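Local coordinates for 401aa long hypothetical glucose-1-phosphate thymidylyltransferase (Sulfolobus tokodaii, PDB 2GGO), which acts as a bifunctional enzyme in the synthesis of UDP-N-acetylglucosamine and UDP-N-acetylgalactosamine, probably transferring a nucleotidyl group from a nucleoside triphosphate to a sugar 1-phosphate, at residues 252-263 and 270-281. Sequence-based numbering, arbitrary orientation.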
# COMPACT_ATOMS: atom_id res chain seq x y z
N GLU A 252 -17.50 20.19 0.56
CA GLU A 252 -18.63 20.88 1.16
C GLU A 252 -19.00 20.13 2.41
O GLU A 252 -19.20 18.91 2.34
CB GLU A 252 -19.83 20.86 0.20
CG GLU A 252 -20.89 21.96 0.51
CD GLU A 252 -22.35 21.60 0.07
OE1 GLU A 252 -22.55 20.57 -0.67
OE2 GLU A 252 -23.29 22.36 0.47
N ILE A 253 -19.06 20.85 3.53
CA ILE A 253 -19.42 20.28 4.83
C ILE A 253 -20.64 20.96 5.45
O ILE A 253 -20.63 22.14 5.75
CB ILE A 253 -18.25 20.34 5.79
CG1 ILE A 253 -16.95 19.86 5.08
CG2 ILE A 253 -18.58 19.59 7.02
CD1 ILE A 253 -15.84 19.44 5.98
N LYS A 254 -21.70 20.18 5.63
CA LYS A 254 -23.02 20.66 5.99
C LYS A 254 -23.23 20.57 7.46
O LYS A 254 -22.58 19.80 8.18
CB LYS A 254 -24.08 19.83 5.27
CG LYS A 254 -23.86 19.78 3.77
CD LYS A 254 -25.06 19.20 3.06
CE LYS A 254 -24.91 19.18 1.49
NZ LYS A 254 -25.86 18.18 0.88
N SER A 255 -24.16 21.39 7.91
CA SER A 255 -24.38 21.62 9.33
C SER A 255 -24.69 20.33 10.08
O SER A 255 -25.18 19.36 9.49
CB SER A 255 -25.51 22.65 9.49
OG SER A 255 -25.27 23.76 8.62
N GLY A 256 -24.35 20.30 11.36
CA GLY A 256 -24.61 19.13 12.17
C GLY A 256 -23.45 18.16 12.12
O GLY A 256 -23.34 17.27 12.96
N THR A 257 -22.57 18.36 11.15
CA THR A 257 -21.38 17.52 11.05
C THR A 257 -20.41 17.76 12.19
O THR A 257 -20.23 18.89 12.61
CB THR A 257 -20.69 17.70 9.73
OG1 THR A 257 -21.59 17.35 8.69
CG2 THR A 257 -19.47 16.84 9.65
N TYR A 258 -19.81 16.68 12.69
CA TYR A 258 -18.90 16.70 13.85
C TYR A 258 -17.64 15.93 13.50
O TYR A 258 -17.69 14.75 13.14
CB TYR A 258 -19.55 16.02 15.05
CG TYR A 258 -18.96 16.35 16.42
CD1 TYR A 258 -19.49 17.39 17.19
CD2 TYR A 258 -17.92 15.60 16.97
CE1 TYR A 258 -19.00 17.67 18.46
CE2 TYR A 258 -17.43 15.87 18.26
CZ TYR A 258 -17.98 16.91 18.98
OH TYR A 258 -17.53 17.20 20.24
N ILE A 259 -16.50 16.61 13.58
CA ILE A 259 -15.22 16.06 13.10
C ILE A 259 -14.26 16.03 14.28
O ILE A 259 -14.05 17.05 14.92
CB ILE A 259 -14.70 16.92 11.88
CG1 ILE A 259 -15.72 16.89 10.73
CG2 ILE A 259 -13.35 16.47 11.37
CD1 ILE A 259 -15.33 17.82 9.54
N GLU A 260 -13.77 14.86 14.64
CA GLU A 260 -12.70 14.76 15.62
C GLU A 260 -11.46 14.37 14.84
O GLU A 260 -11.39 13.28 14.31
CB GLU A 260 -13.06 13.77 16.76
CG GLU A 260 -14.28 14.26 17.61
CD GLU A 260 -14.79 13.27 18.67
OE1 GLU A 260 -14.76 12.04 18.41
OE2 GLU A 260 -15.24 13.74 19.78
N GLY A 261 -10.49 15.29 14.71
CA GLY A 261 -9.33 15.06 13.84
C GLY A 261 -8.40 14.09 14.53
O GLY A 261 -8.51 13.88 15.75
N PRO A 262 -7.41 13.54 13.80
CA PRO A 262 -7.03 13.85 12.42
C PRO A 262 -7.90 13.22 11.34
O PRO A 262 -8.17 12.02 11.38
CB PRO A 262 -5.60 13.31 12.31
CG PRO A 262 -5.51 12.29 13.32
CD PRO A 262 -6.52 12.54 14.40
N VAL A 263 -8.30 14.05 10.39
CA VAL A 263 -9.18 13.64 9.33
C VAL A 263 -8.76 14.29 8.05
O VAL A 263 -8.49 15.50 8.00
CB VAL A 263 -10.60 14.07 9.69
CG1 VAL A 263 -11.48 14.22 8.49
CG2 VAL A 263 -11.16 13.13 10.74
N GLU A 270 -18.56 15.60 -0.28
CA GLU A 270 -19.77 16.18 0.22
C GLU A 270 -20.11 15.43 1.51
O GLU A 270 -20.40 14.27 1.47
CB GLU A 270 -20.86 16.05 -0.82
CG GLU A 270 -22.21 16.62 -0.41
CD GLU A 270 -23.22 16.61 -1.57
OE1 GLU A 270 -23.49 15.53 -2.15
OE2 GLU A 270 -23.77 17.70 -1.90
N ILE A 271 -20.02 16.13 2.64
CA ILE A 271 -20.13 15.52 3.96
C ILE A 271 -21.35 16.13 4.59
O ILE A 271 -21.56 17.32 4.47
CB ILE A 271 -18.92 15.87 4.87
CG1 ILE A 271 -17.62 15.62 4.14
CG2 ILE A 271 -18.94 14.99 6.17
CD1 ILE A 271 -17.49 14.17 3.77
N GLY A 272 -22.16 15.32 5.25
CA GLY A 272 -23.28 15.86 5.98
C GLY A 272 -24.62 15.83 5.25
O GLY A 272 -24.72 15.33 4.11
N PRO A 273 -25.65 16.32 5.91
CA PRO A 273 -25.64 16.93 7.26
C PRO A 273 -25.56 15.87 8.35
O PRO A 273 -25.82 14.72 8.06
CB PRO A 273 -27.01 17.59 7.33
CG PRO A 273 -27.87 16.77 6.45
CD PRO A 273 -27.01 16.27 5.35
N ASN A 274 -25.16 16.24 9.57
CA ASN A 274 -25.29 15.32 10.68
C ASN A 274 -24.43 14.08 10.46
O ASN A 274 -24.80 12.97 10.78
CB ASN A 274 -26.76 14.95 10.84
CG ASN A 274 -27.64 16.16 11.24
OD1 ASN A 274 -27.17 17.04 11.96
ND2 ASN A 274 -28.92 16.20 10.76
N SER A 275 -23.26 14.27 9.89
CA SER A 275 -22.26 13.22 9.83
C SER A 275 -21.29 13.29 11.01
O SER A 275 -21.08 14.34 11.60
CB SER A 275 -21.46 13.35 8.58
OG SER A 275 -22.29 13.16 7.47
N TYR A 276 -20.61 12.19 11.29
CA TYR A 276 -19.63 12.17 12.38
C TYR A 276 -18.35 11.57 11.84
O TYR A 276 -18.32 10.40 11.58
CB TYR A 276 -20.15 11.31 13.53
CG TYR A 276 -19.34 11.22 14.85
CD1 TYR A 276 -18.28 12.08 15.15
CD2 TYR A 276 -19.63 10.23 15.79
CE1 TYR A 276 -17.58 11.97 16.36
CE2 TYR A 276 -18.92 10.10 16.99
CZ TYR A 276 -17.90 10.98 17.26
OH TYR A 276 -17.22 10.90 18.43
N LEU A 277 -17.30 12.38 11.65
CA LEU A 277 -16.00 11.84 11.23
C LEU A 277 -15.04 11.72 12.40
O LEU A 277 -14.78 12.69 13.11
CB LEU A 277 -15.41 12.64 10.09
CG LEU A 277 -16.33 12.92 8.90
CD1 LEU A 277 -15.59 13.74 7.90
CD2 LEU A 277 -16.85 11.60 8.25
N ARG A 278 -14.51 10.53 12.65
CA ARG A 278 -13.71 10.30 13.82
C ARG A 278 -12.27 10.15 13.41
O ARG A 278 -11.99 9.99 12.21
CB ARG A 278 -14.19 9.06 14.59
CG ARG A 278 -15.46 9.33 15.43
CD ARG A 278 -16.14 8.02 15.84
NE ARG A 278 -15.25 7.33 16.75
CZ ARG A 278 -15.34 6.03 17.04
NH1 ARG A 278 -16.24 5.25 16.44
NH2 ARG A 278 -14.49 5.49 17.90
N PRO A 279 -11.35 10.18 14.38
CA PRO A 279 -9.91 10.12 14.07
C PRO A 279 -9.52 9.06 13.04
O PRO A 279 -9.92 7.87 13.12
CB PRO A 279 -9.28 9.82 15.43
CG PRO A 279 -10.18 10.60 16.41
CD PRO A 279 -11.59 10.32 15.85
N TYR A 280 -8.71 9.49 12.10
CA TYR A 280 -8.10 8.67 11.04
C TYR A 280 -9.08 8.33 9.95
O TYR A 280 -8.92 7.33 9.28
CB TYR A 280 -7.31 7.48 11.58
CG TYR A 280 -6.14 7.99 12.39
CD1 TYR A 280 -5.09 8.67 11.75
CD2 TYR A 280 -6.13 7.88 13.79
CE1 TYR A 280 -4.00 9.19 12.48
CE2 TYR A 280 -5.06 8.39 14.54
CZ TYR A 280 -4.00 9.06 13.87
OH TYR A 280 -2.95 9.57 14.60
N THR A 281 -10.04 9.22 9.74
CA THR A 281 -10.95 9.14 8.62
C THR A 281 -10.21 9.75 7.44
O THR A 281 -9.85 10.90 7.51
CB THR A 281 -12.23 9.89 8.89
OG1 THR A 281 -13.00 9.14 9.86
CG2 THR A 281 -13.06 10.03 7.59
O HOH W 1 -26.21 15.81 1.89
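Lys-254 extends from one coil of the left-handed parallel beta-helix to Glu-270 on the next. CB sits 3.8 Å from Pro-273 CA, CG passes 3.4 Å from Ile-271 O, and CD runs alongside the Gly-272 carbonyl. CE comes within 3.9 Å of Glu-270 OE2. With CG anti to the carbonyl carbon (chi1 -54°) and the rest extended, NZ arrives beside Glu-270, where it makes a long salt bridge to OE2 at 3.5 Å. NZ also donates to a water that in turn donates to Gly-272 O. The positive charge probably eases the crowding of two carboxylates that point the same way, Glu-252 OE1 lying 3.4 Å from Glu-270 OE2.

Further along, Tyr-258 and Tyr-276 run side by side with ring planes 78° apart, Tyr-258 CD2 lying 3.7 Å from Tyr-276 CE1. The Tyr-276 hydroxyl donates to Glu-260 OE1 at 2.7 Å, meeting it from above the carboxylate plane. At the last corner, CG of Pro-262, which follows a cis peptide bond, rests over one face of the Tyr-280 ring in a CH-pi contact, while Tyr-280 N donates to Pro-262 O.

Strands 252-253 and 270-271, and 258-260 and 276-277, pair in parallel through backbone hydrogen bonds, as expected of hexapeptide repeats. Inside the coil, Ile-253, Ile-259, Ile-271 and Leu-277 all touch Ile-265 of strand 263-265. Strands 234-235 and 240-242 continue the stack beyond 252-263, strands 288-291 and 294-296 beyond 270-281. On helix 212-225, Asp-224 is hydrogen-bonded to the Tyr-280 hydroxyl and Lys-220 makes a cation-pi contact with its ring.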